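Local coordinates for protein putative aminopeptidase (Leishmania major, PDB 5NTH) that probably removes residues from the amino end of peptides as a manganese-dependent leucyl aminopeptidase of the M17 family, and binds the inhibitor actinonin, at residues A[268-273]-A[358-363]; A[301-306]-A[386-391]; A[306-311]-A[368-373]. All coordinates share one frame; numbering follows the deposited sequence.

Overall arrangement
All three contacts lie in the catalytic domain, on the same side of the chain's centre, and gather around one end of strand 349-361 of its mixed sheet. The centres of contacts 1 and 2 are about 10 Å apart, those of 2 and 3 about 8 Å, and those of 1 and 3 about 13 Å. Along the chain the segments of contact 1 alternate with those of the other two, whereas contact 3 is nested inside the loop closed by contact 2 and shares Gly-306 with it. The metal centre is tied to a strand end and a loop in contacts that also touch neighbouring subunits: Asn-361 and Asn-370 both hydrogen-bond the backbone of Thr-387.

Contact 1. Residues A[268-273]-A[358-363]; sequences KCAQYP and LAENAI
Ala-270 supplies much of the apolar packing between the loop 268-273 and residues 358-363, the end of strand 349-361 with the loop residues after it. Its methyl group points at the other segment and settles against Glu-360 and Ala-362, whose CB atoms both face the loop. Ala-270 CB lies 3.8 Å from Glu-360 CB and approaches Glu-360 O to 3.6 Å. Ala-362 CB packs on the loop backbone, 3.8 Å from Ala-270 CA, and this small-on-small pairing lets Ala-270 CA and Ala-362 CA come to 5.2 Å of each other. Next to it, Cys-269 holds SG anti to its backbone N (chi1 -169°), which brings the sulfur against the backbone where Ala-362 passes into Ile-363, Cys-269 SG lying 3.9 Å from Ile-363 C.

In the fold, the loop leads from helix 261-267 into strand 275-282, which runs antiparallel to strand 349-361 in the mixed sheet of the catalytic domain. Leu-358 already pairs with His-275 through the backbone, so the loop that precedes strand 275-282 naturally lies across the far end of its neighbour.

Polar links are indirect, for no hydrogen bond joins the segments. A water donates to Glu-360 OE1 at 2.9 Å and accepts a weak bond from Tyr-272 N at 3.4 Å. Glu-360 reaches it with an extended chain, CG anti to the backbone N, and the same OE1 forms a salt bridge with Arg-369 of the second subunit. That subunit also packs Pro-365 on Cys-269 and His-366 on Gln-271, while within the chain Ser-367 OG hydrogen-bonds Ala-362 O.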
loop_
_atom_site.group_PDB
_atom_site.type_symbol
_atom_site.label_atom_id
_atom_site.label_comp_id
_atom_site.label_asym_id
_atom_site.label_seq_id
_atom_site.Cartn_x
_atom_site.Cartn_y
_atom_site.Cartn_z
ATOM N N LYS A 268 7.386 18.178 -23.419
ATOM C CA LYS A 268 6.369 19.019 -24.069
ATOM C C LYS A 268 5.339 19.632 -23.128
ATOM O O LYS A 268 4.705 20.643 -23.445
ATOM C CB LYS A 268 5.661 18.267 -25.207
ATOM C CG LYS A 268 4.627 17.192 -24.842
ATOM C CD LYS A 268 4.177 16.460 -26.114
ATOM C CE LYS A 268 3.298 15.251 -25.864
ATOM N NZ LYS A 268 1.881 15.671 -25.721
ATOM N N CYS A 269 5.186 19.012 -21.967
ATOM C CA CYS A 269 4.203 19.442 -20.986
ATOM C C CYS A 269 4.688 20.552 -20.084
ATOM O O CYS A 269 3.893 21.276 -19.522
ATOM C CB CYS A 269 3.823 18.269 -20.115
ATOM S SG CYS A 269 2.410 18.674 -19.106
ATOM N N ALA A 270 5.991 20.665 -19.943
ATOM C CA ALA A 270 6.585 21.536 -18.964
ATOM C C ALA A 270 6.358 23.003 -19.265
ATOM O O ALA A 270 6.218 23.410 -20.424
ATOM C CB ALA A 270 8.078 21.259 -18.876
ATOM N N GLN A 271 6.334 23.786 -18.193
ATOM C CA GLN A 271 6.360 25.218 -18.290
ATOM C C GLN A 271 7.404 25.635 -19.317
ATOM O O GLN A 271 7.047 26.144 -20.366
ATOM C CB GLN A 271 6.638 25.850 -16.925
ATOM C CG GLN A 271 6.598 27.370 -16.943
ATOM C CD GLN A 271 6.531 27.991 -15.560
ATOM O OE1 GLN A 271 6.931 27.377 -14.573
ATOM N NE2 GLN A 271 6.027 29.219 -15.481
ATOM N N TYR A 272 8.680 25.396 -19.047
ATOM C CA TYR A 272 9.719 25.802 -19.996
ATOM C C TYR A 272 10.223 24.625 -20.822
ATOM O O TYR A 272 10.372 23.509 -20.289
ATOM C CB TYR A 272 10.860 26.528 -19.291
ATOM C CG TYR A 272 10.332 27.685 -18.516
ATOM C CD1 TYR A 272 9.592 28.686 -19.154
ATOM C CD2 TYR A 272 10.522 27.760 -17.138
ATOM C CE1 TYR A 272 9.065 29.730 -18.439
ATOM C CE2 TYR A 272 10.011 28.815 -16.407
ATOM C CZ TYR A 272 9.273 29.786 -17.054
ATOM O OH TYR A 272 8.767 30.811 -16.296
ATOM N N PRO A 273 10.509 24.873 -22.122
ATOM C CA PRO A 273 10.611 23.781 -23.103
ATOM C C PRO A 273 11.911 22.958 -23.111
ATOM O O PRO A 273 12.889 23.309 -22.470
ATOM C CB PRO A 273 10.406 24.499 -24.438
ATOM C CG PRO A 273 10.914 25.876 -24.192
ATOM C CD PRO A 273 10.722 26.191 -22.744
ATOM N N LEU A 358 18.059 18.332 -22.148
ATOM C CA LEU A 358 17.323 19.173 -21.194
ATOM C C LEU A 358 15.833 19.078 -21.332
ATOM O O LEU A 358 15.345 19.158 -22.449
ATOM C CB LEU A 358 17.691 20.639 -21.370
ATOM C CG LEU A 358 19.177 20.919 -21.265
ATOM C CD1 LEU A 358 19.410 22.409 -21.335
ATOM C CD2 LEU A 358 19.746 20.360 -19.970
ATOM N N ALA A 359 15.142 18.976 -20.184
ATOM C CA ALA A 359 13.683 18.865 -20.112
ATOM C C ALA A 359 13.231 18.742 -18.679
ATOM O O ALA A 359 13.972 18.205 -17.863
ATOM C CB ALA A 359 13.211 17.630 -20.856
ATOM N N GLU A 360 12.019 19.226 -18.378
ATOM C CA GLU A 360 11.328 18.834 -17.128
ATOM C C GLU A 360 10.302 17.794 -17.495
ATOM O O GLU A 360 9.566 17.986 -18.451
ATOM C CB GLU A 360 10.613 19.986 -16.399
ATOM C CG GLU A 360 9.785 19.486 -15.190
ATOM C CD GLU A 360 9.248 20.553 -14.229
ATOM O OE1 GLU A 360 9.817 21.661 -14.189
ATOM O OE2 GLU A 360 8.260 20.276 -13.484
ATOM N N ASN A 361 10.269 16.700 -16.740
ATOM C CA ASN A 361 9.170 15.729 -16.811
ATOM C C ASN A 361 8.003 16.165 -15.900
ATOM O O ASN A 361 7.981 15.895 -14.684
ATOM C CB ASN A 361 9.644 14.324 -16.434
ATOM C CG ASN A 361 8.670 13.247 -16.887
ATOM O OD1 ASN A 361 7.813 13.488 -17.737
ATOM N ND2 ASN A 361 8.797 12.057 -16.326
ATOM N N ALA A 362 7.052 16.862 -16.509
ATOM C CA ALA A 362 5.977 17.519 -15.788
ATOM C C ALA A 362 4.692 16.782 -16.088
ATOM O O ALA A 362 4.617 16.037 -17.065
ATOM C CB ALA A 362 5.875 18.976 -16.197
ATOM N N ILE A 363 3.692 16.987 -15.236
ATOM C CA ILE A 363 2.422 16.232 -15.299
ATOM C C ILE A 363 1.312 17.210 -15.653
ATOM O O ILE A 363 1.297 18.335 -15.160
ATOM C CB ILE A 363 2.125 15.461 -13.994
ATOM C CG1 ILE A 363 0.781 14.715 -14.098
ATOM C CG2 ILE A 363 2.128 16.396 -12.800
ATOM C CD1 ILE A 363 0.368 13.936 -12.856
HETATM O O HOH W 1 9.582 23.776 -16.156
#

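Contact 2. Residues A[301-306]-A[386-391]; sequences VYDCGG and NTDAEG. With MN (manganese (II) ion), chain D; MN (manganese (II) ion), chain C; BB2 (actinonin), chain E.
Asp-388 and Glu-390 meet Asp-303 at a two-manganese centre, and Thr-387 meets Gly-305 beside it, on a segment that opens with a type I turn from Asn-386 to Ala-389. Asn-386 OD1 accepts the N-H of Asp-388, an Asx turn. Thr-387 OG1 then donates to Gly-305 O at 2.9 Å, in the carbonyl plane on a lone pair. Asp-388 grips the manganese of chain D twice, through its backbone O at 1.9 Å and its OD1 at 2.0 Å, while its OD2 has a salt bridge to Lys-310. Asp-303 OD2 binds the same ion at 1.9 Å and makes a longer bond, 2.7 Å, to the manganese of chain C; the two aspartate carboxylates are turned 66° apart. Glu-390, bent at chi2 (-64°), meets Asp-303 tip to tip and likewise bridges the metals: OE1 holds the chain D ion, OE2 that of chain C, to which Lys-298 and Asp-321 also bind. Actinonin O2 joins both ions as well, as expected of a hydroxamate at the paired-metal site of M17 aminopeptidases. The segment leads into helix 391-404; across the contact, Tyr-302 and Cys-304 bond through the backbone to Asn-361 of strand 349-361 and pack on Met-315 of helix 312-315.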
loop_
_atom_site.group_PDB
_atom_site.type_symbol
_atom_site.label_atom_id
_atom_site.label_comp_id
_atom_site.label_asym_id
_atom_site.label_seq_id
_atom_site.Cartn_x
_atom_site.Cartn_y
_atom_site.Cartn_z
ATOM N N VAL A 301 15.581 18.479 -15.343
ATOM C CA VAL A 301 15.711 19.510 -14.303
ATOM C C VAL A 301 14.777 19.272 -13.125
ATOM O O VAL A 301 15.090 19.622 -11.978
ATOM C CB VAL A 301 15.529 20.934 -14.842
ATOM C CG1 VAL A 301 16.663 21.243 -15.812
ATOM C CG2 VAL A 301 14.138 21.155 -15.446
ATOM N N TYR A 302 13.630 18.672 -13.425
ATOM C CA TYR A 302 12.801 18.112 -12.400
ATOM C C TYR A 302 12.026 16.933 -12.938
ATOM O O TYR A 302 11.454 17.010 -14.031
ATOM C CB TYR A 302 11.859 19.172 -11.883
ATOM C CG TYR A 302 11.207 18.758 -10.617
ATOM C CD1 TYR A 302 11.954 18.544 -9.471
ATOM C CD2 TYR A 302 9.848 18.556 -10.559
ATOM C CE1 TYR A 302 11.350 18.155 -8.284
ATOM C CE2 TYR A 302 9.237 18.175 -9.383
ATOM C CZ TYR A 302 9.988 17.960 -8.254
ATOM O OH TYR A 302 9.366 17.595 -7.088
ATOM N N ASP A 303 12.019 15.843 -12.170
ATOM C CA ASP A 303 11.281 14.638 -12.546
ATOM C C ASP A 303 10.132 14.432 -11.599
ATOM O O ASP A 303 10.304 13.862 -10.524
ATOM C CB ASP A 303 12.180 13.386 -12.557
ATOM C CG ASP A 303 11.479 12.187 -13.165
ATOM O OD1 ASP A 303 10.402 12.434 -13.752
ATOM O OD2 ASP A 303 11.970 11.011 -13.092
ATOM N N CYS A 304 8.943 14.857 -12.001
ATOM C CA CYS A 304 7.762 14.637 -11.154
ATOM C C CYS A 304 7.194 13.221 -11.335
ATOM O O CYS A 304 6.385 12.755 -10.550
ATOM C CB CYS A 304 6.716 15.744 -11.377
ATOM S SG CYS A 304 5.393 15.379 -12.524
ATOM N N GLY A 305 7.657 12.536 -12.368
ATOM C CA GLY A 305 7.176 11.210 -12.687
ATOM C C GLY A 305 6.282 11.159 -13.921
ATOM O O GLY A 305 5.948 10.076 -14.407
ATOM N N GLY A 306 5.922 12.324 -14.453
ATOM C CA GLY A 306 4.844 12.412 -15.418
ATOM C C GLY A 306 3.539 11.932 -14.804
ATOM O O GLY A 306 3.315 12.074 -13.592
ATOM N N ASN A 386 5.662 3.442 -18.930
ATOM C CA ASN A 386 5.790 4.206 -17.717
ATOM C C ASN A 386 6.457 5.495 -18.034
ATOM O O ASN A 386 7.625 5.477 -18.436
ATOM C CB ASN A 386 6.610 3.478 -16.670
ATOM C CG ASN A 386 6.513 4.157 -15.319
ATOM O OD1 ASN A 386 6.985 5.272 -15.172
ATOM N ND2 ASN A 386 5.858 3.522 -14.348
ATOM N N THR A 387 5.761 6.605 -17.797
ATOM C CA THR A 387 6.306 7.917 -18.123
ATOM C C THR A 387 7.406 8.359 -17.144
ATOM O O THR A 387 8.110 9.337 -17.390
ATOM C CB THR A 387 5.226 8.985 -18.171
ATOM O OG1 THR A 387 4.677 9.137 -16.865
ATOM C CG2 THR A 387 4.133 8.600 -19.142
ATOM N N ASP A 388 7.573 7.649 -16.038
ATOM C CA ASP A 388 8.670 7.954 -15.131
ATOM C C ASP A 388 10.049 7.408 -15.548
ATOM O O ASP A 388 11.077 7.783 -14.926
ATOM C CB ASP A 388 8.336 7.502 -13.718
ATOM C CG ASP A 388 9.217 8.141 -12.696
ATOM O OD1 ASP A 388 10.052 9.053 -13.029
ATOM O OD2 ASP A 388 9.112 7.689 -11.549
ATOM N N ALA A 389 10.078 6.556 -16.577
ATOM C CA ALA A 389 11.314 6.216 -17.267
ATOM C C ALA A 389 11.501 7.146 -18.453
ATOM O O ALA A 389 11.469 6.768 -19.604
ATOM C CB ALA A 389 11.332 4.769 -17.684
ATOM N N GLU A 390 11.708 8.398 -18.114
ATOM C CA GLU A 390 11.896 9.484 -19.051
ATOM C C GLU A 390 13.376 9.702 -19.443
ATOM O O GLU A 390 13.670 10.336 -20.446
ATOM C CB GLU A 390 11.326 10.750 -18.398
ATOM C CG GLU A 390 12.247 11.502 -17.413
ATOM C CD GLU A 390 12.658 10.746 -16.133
ATOM O OE1 GLU A 390 11.945 9.807 -15.690
ATOM O OE2 GLU A 390 13.713 11.109 -15.524
ATOM N N GLY A 391 14.294 9.220 -18.606
ATOM C CA GLY A 391 15.733 9.416 -18.810
ATOM C C GLY A 391 16.236 8.699 -20.040
ATOM O O GLY A 391 16.797 9.322 -20.926
HETATM MN MN MN D . 11.821 9.230 -13.870
HETATM MN MN MN C . 14.540 10.735 -13.845
HETATM C C5 BB2 E . 13.792 6.154 -11.538
HETATM C C3 BB2 E . 13.389 7.350 -12.348
HETATM O O4 BB2 E . 12.374 7.907 -12.036
HETATM N N1 BB2 E . 14.144 7.807 -13.337
HETATM O O2 BB2 E . 13.740 8.964 -14.042
HETATM C C6 BB2 E . 12.768 5.043 -11.732
HETATM C C12 BB2 E . 12.822 4.161 -10.526
HETATM O O13 BB2 E . 13.629 3.272 -10.513
HETATM C C7 BB2 E . 13.080 4.284 -13.029
HETATM C C8 BB2 E . 12.176 3.082 -13.286
HETATM C C9 BB2 E . 10.745 3.496 -13.596
HETATM C C10 BB2 E . 9.753 2.786 -12.690
HETATM C C11 BB2 E . 9.598 1.327 -13.081
HETATM N N14 BB2 E . 12.007 4.395 -9.506
HETATM C C15 BB2 E . 12.057 3.584 -8.295
HETATM C C16 BB2 E . 11.826 4.435 -7.024
HETATM C C18 BB2 E . 11.082 3.718 -5.887
HETATM C C17 BB2 E . 13.165 4.994 -6.503
HETATM C C19 BB2 E . 11.167 2.377 -8.475
HETATM O O20 BB2 E . 11.737 1.339 -8.744
HETATM N N21 BB2 E . 9.822 2.424 -8.351
HETATM C C22 BB2 E . 9.067 1.224 -7.963
HETATM C C23 BB2 E . 8.879 3.538 -8.533
HETATM C C24 BB2 E . 7.592 3.161 -7.799
HETATM C C25 BB2 E . 7.763 1.731 -7.324
HETATM C C26 BB2 E . 8.782 0.434 -9.251
HETATM O O27 BB2 E . 9.981 -0.107 -9.823
#

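Contact 3. Residues A[306-311]-A[368-373]; sequences GLALKP and YRNDDV. With BB2 (actinonin), chain E.
Leu-307 makes the close part of this contact, pushing one methyl, CD1, against the backbone where Tyr-368 passes into Arg-369. CD1 of Leu-307 lies 3.6 Å from Tyr-368 O and 3.8 Å from Arg-369 CA, with the first carbons of the Arg-369 side chain alongside. The leucine gets there with CG anti to its carbonyl carbon, beside the backbone N (chi1 -71°).

Beyond it the fit is looser. Ala-308, partly exposed at the centre of an inverse gamma turn, brings its CB only to 4.1 Å from Asn-370 OD1, and Leu-307 CB stays 4.2 Å from Asn-370 ND2. From Leu-309 onward the first segment leaves its partner and runs on to Pro-311, an exposed N-cap of helix 312-315. Leu-309 packs on Ile-363 of the second subunit and Leu-307 on Met-315 of the third, placing the contact at subunit interfaces of the six-chain assembly. Lys-310 meanwhile bends at chi3 and chi4 (145° and 81°) toward the active site.

No hydrogen bond crosses between the segments. Asn-370 OD1 accepts from Thr-387 N, and Arg-369, besides a long salt bridge from NH1 to Asp-372 OD2 (3.3 Å), makes through NH2 the counterpart of contact 1's salt bridge, to Glu-360 of the third subunit. Lys-310 NZ donates to actinonin O4 at 2.7 Å. Since that oxygen also binds manganese, the metal ion and the ammonium, itself paired with Asp-388, would probably polarise the inhibitor's carbonyl.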
loop_
_atom_site.group_PDB
_atom_site.type_symbol
_atom_site.label_atom_id
_atom_site.label_comp_id
_atom_site.label_asym_id
_atom_site.label_seq_id
_atom_site.Cartn_x
_atom_site.Cartn_y
_atom_site.Cartn_z
ATOM N N GLY A 306 5.922 12.324 -14.453
ATOM C CA GLY A 306 4.844 12.412 -15.418
ATOM C C GLY A 306 3.539 11.932 -14.804
ATOM O O GLY A 306 3.315 12.074 -13.592
ATOM N N LEU A 307 2.693 11.322 -15.642
ATOM C CA LEU A 307 1.379 10.790 -15.204
ATOM C C LEU A 307 1.521 9.574 -14.292
ATOM O O LEU A 307 0.595 9.215 -13.561
ATOM C CB LEU A 307 0.540 10.412 -16.419
ATOM C CG LEU A 307 0.017 11.589 -17.248
ATOM C CD1 LEU A 307 -0.125 11.192 -18.703
ATOM C CD2 LEU A 307 -1.296 12.117 -16.689
ATOM N N ALA A 308 2.690 8.938 -14.372
ATOM C CA ALA A 308 3.115 7.894 -13.468
ATOM C C ALA A 308 3.810 8.660 -12.370
ATOM O O ALA A 308 5.023 8.505 -12.089
ATOM C CB ALA A 308 4.053 6.941 -14.185
ATOM N N LEU A 309 2.989 9.515 -11.775
ATOM C CA LEU A 309 3.419 10.517 -10.852
ATOM C C LEU A 309 3.999 9.776 -9.670
ATOM O O LEU A 309 3.446 8.790 -9.223
ATOM C CB LEU A 309 2.249 11.405 -10.462
ATOM C CG LEU A 309 2.472 12.537 -9.454
ATOM C CD1 LEU A 309 3.305 13.688 -9.997
ATOM C CD2 LEU A 309 1.117 13.039 -8.989
ATOM N N LYS A 310 5.172 10.219 -9.245
ATOM C CA LYS A 310 5.854 9.693 -8.089
ATOM C C LYS A 310 5.134 10.117 -6.819
ATOM O O LYS A 310 4.547 11.219 -6.765
ATOM C CB LYS A 310 7.270 10.274 -8.008
ATOM C CG LYS A 310 8.270 9.822 -9.065
ATOM C CD LYS A 310 9.612 10.483 -8.761
ATOM C CE LYS A 310 10.795 9.604 -9.096
ATOM N NZ LYS A 310 11.041 9.699 -10.547
ATOM N N PRO A 311 5.219 9.268 -5.775
ATOM C CA PRO A 311 4.817 9.696 -4.437
ATOM C C PRO A 311 5.753 10.768 -3.883
ATOM O O PRO A 311 6.881 10.930 -4.379
ATOM C CB PRO A 311 4.907 8.410 -3.596
ATOM C CG PRO A 311 4.986 7.293 -4.567
ATOM C CD PRO A 311 5.635 7.854 -5.792
ATOM N N TYR A 368 2.903 13.173 -22.095
ATOM C CA TYR A 368 3.023 11.945 -22.826
ATOM C C TYR A 368 2.569 10.872 -21.861
ATOM O O TYR A 368 2.857 10.941 -20.675
ATOM C CB TYR A 368 4.452 11.777 -23.391
ATOM C CG TYR A 368 5.553 11.211 -22.494
ATOM C CD1 TYR A 368 5.884 11.782 -21.261
ATOM C CD2 TYR A 368 6.323 10.128 -22.936
ATOM C CE1 TYR A 368 6.923 11.249 -20.476
ATOM C CE2 TYR A 368 7.341 9.589 -22.163
ATOM C CZ TYR A 368 7.639 10.142 -20.941
ATOM O OH TYR A 368 8.653 9.573 -20.238
ATOM N N ARG A 369 1.821 9.918 -22.395
ATOM C CA ARG A 369 0.948 9.059 -21.617
ATOM C C ARG A 369 1.527 7.651 -21.498
ATOM O O ARG A 369 2.445 7.283 -22.220
ATOM C CB ARG A 369 -0.425 9.041 -22.288
ATOM C CG ARG A 369 -1.040 10.415 -22.621
ATOM C CD ARG A 369 -2.261 10.278 -23.533
ATOM N NE ARG A 369 -2.974 11.532 -23.841
ATOM C CZ ARG A 369 -2.681 12.381 -24.840
ATOM N NH1 ARG A 369 -1.654 12.146 -25.670
ATOM N NH2 ARG A 369 -3.417 13.488 -25.019
ATOM N N ASN A 370 1.042 6.876 -20.543
ATOM C CA ASN A 370 1.422 5.476 -20.508
ATOM C C ASN A 370 0.542 4.863 -21.574
ATOM O O ASN A 370 -0.655 4.742 -21.348
ATOM C CB ASN A 370 1.183 4.841 -19.142
ATOM C CG ASN A 370 1.921 5.562 -18.041
ATOM O OD1 ASN A 370 3.117 5.420 -17.886
ATOM N ND2 ASN A 370 1.201 6.379 -17.290
ATOM N N ASP A 371 1.135 4.577 -22.743
ATOM C CA ASP A 371 0.494 4.038 -23.980
ATOM C C ASP A 371 0.849 4.798 -25.273
ATOM O O ASP A 371 0.750 4.222 -26.358
ATOM C CB ASP A 371 -1.044 3.905 -23.892
ATOM C CG ASP A 371 -1.484 2.639 -23.178
ATOM O OD1 ASP A 371 -0.618 1.780 -22.894
ATOM O OD2 ASP A 371 -2.688 2.520 -22.893
ATOM N N ASP A 372 1.232 6.074 -25.165
ATOM C CA ASP A 372 1.738 6.840 -26.322
ATOM C C ASP A 372 2.894 6.111 -26.990
ATOM O O ASP A 372 3.649 5.378 -26.360
ATOM C CB ASP A 372 2.187 8.268 -25.927
ATOM C CG ASP A 372 1.023 9.278 -25.883
ATOM O OD1 ASP A 372 -0.125 8.843 -26.078
ATOM O OD2 ASP A 372 1.251 10.493 -25.647
ATOM N N VAL A 373 3.002 6.322 -28.289
ATOM C CA VAL A 373 4.018 5.681 -29.099
ATOM C C VAL A 373 4.802 6.791 -29.716
ATOM O O VAL A 373 4.253 7.698 -30.316
ATOM C CB VAL A 373 3.415 4.812 -30.194
ATOM C CG1 VAL A 373 4.482 4.407 -31.215
ATOM C CG2 VAL A 373 2.757 3.587 -29.566
HETATM C C5 BB2 E . 13.792 6.154 -11.538
HETATM C C3 BB2 E . 13.389 7.350 -12.348
HETATM O O4 BB2 E . 12.374 7.907 -12.036
HETATM N N1 BB2 E . 14.144 7.807 -13.337
HETATM O O2 BB2 E . 13.740 8.964 -14.042
HETATM C C6 BB2 E . 12.768 5.043 -11.732
HETATM C C12 BB2 E . 12.822 4.161 -10.526
HETATM O O13 BB2 E . 13.629 3.272 -10.513
HETATM C C7 BB2 E . 13.080 4.284 -13.029
HETATM C C8 BB2 E . 12.176 3.082 -13.286
HETATM C C9 BB2 E . 10.745 3.496 -13.596
HETATM C C10 BB2 E . 9.753 2.786 -12.690
HETATM C C11 BB2 E . 9.598 1.327 -13.081
HETATM N N14 BB2 E . 12.007 4.395 -9.506
HETATM C C15 BB2 E . 12.057 3.584 -8.295
HETATM C C16 BB2 E . 11.826 4.435 -7.024
HETATM C C18 BB2 E . 11.082 3.718 -5.887
HETATM C C17 BB2 E . 13.165 4.994 -6.503
HETATM C C19 BB2 E . 11.167 2.377 -8.475
HETATM O O20 BB2 E . 11.737 1.339 -8.744
HETATM N N21 BB2 E . 9.822 2.424 -8.351
HETATM C C22 BB2 E . 9.067 1.224 -7.963
HETATM C C23 BB2 E . 8.879 3.538 -8.533
HETATM C C24 BB2 E . 7.592 3.161 -7.799
HETATM C C25 BB2 E . 7.763 1.731 -7.324
HETATM C C26 BB2 E . 8.782 0.434 -9.251
HETATM O O27 BB2 E . 9.981 -0.107 -9.823
#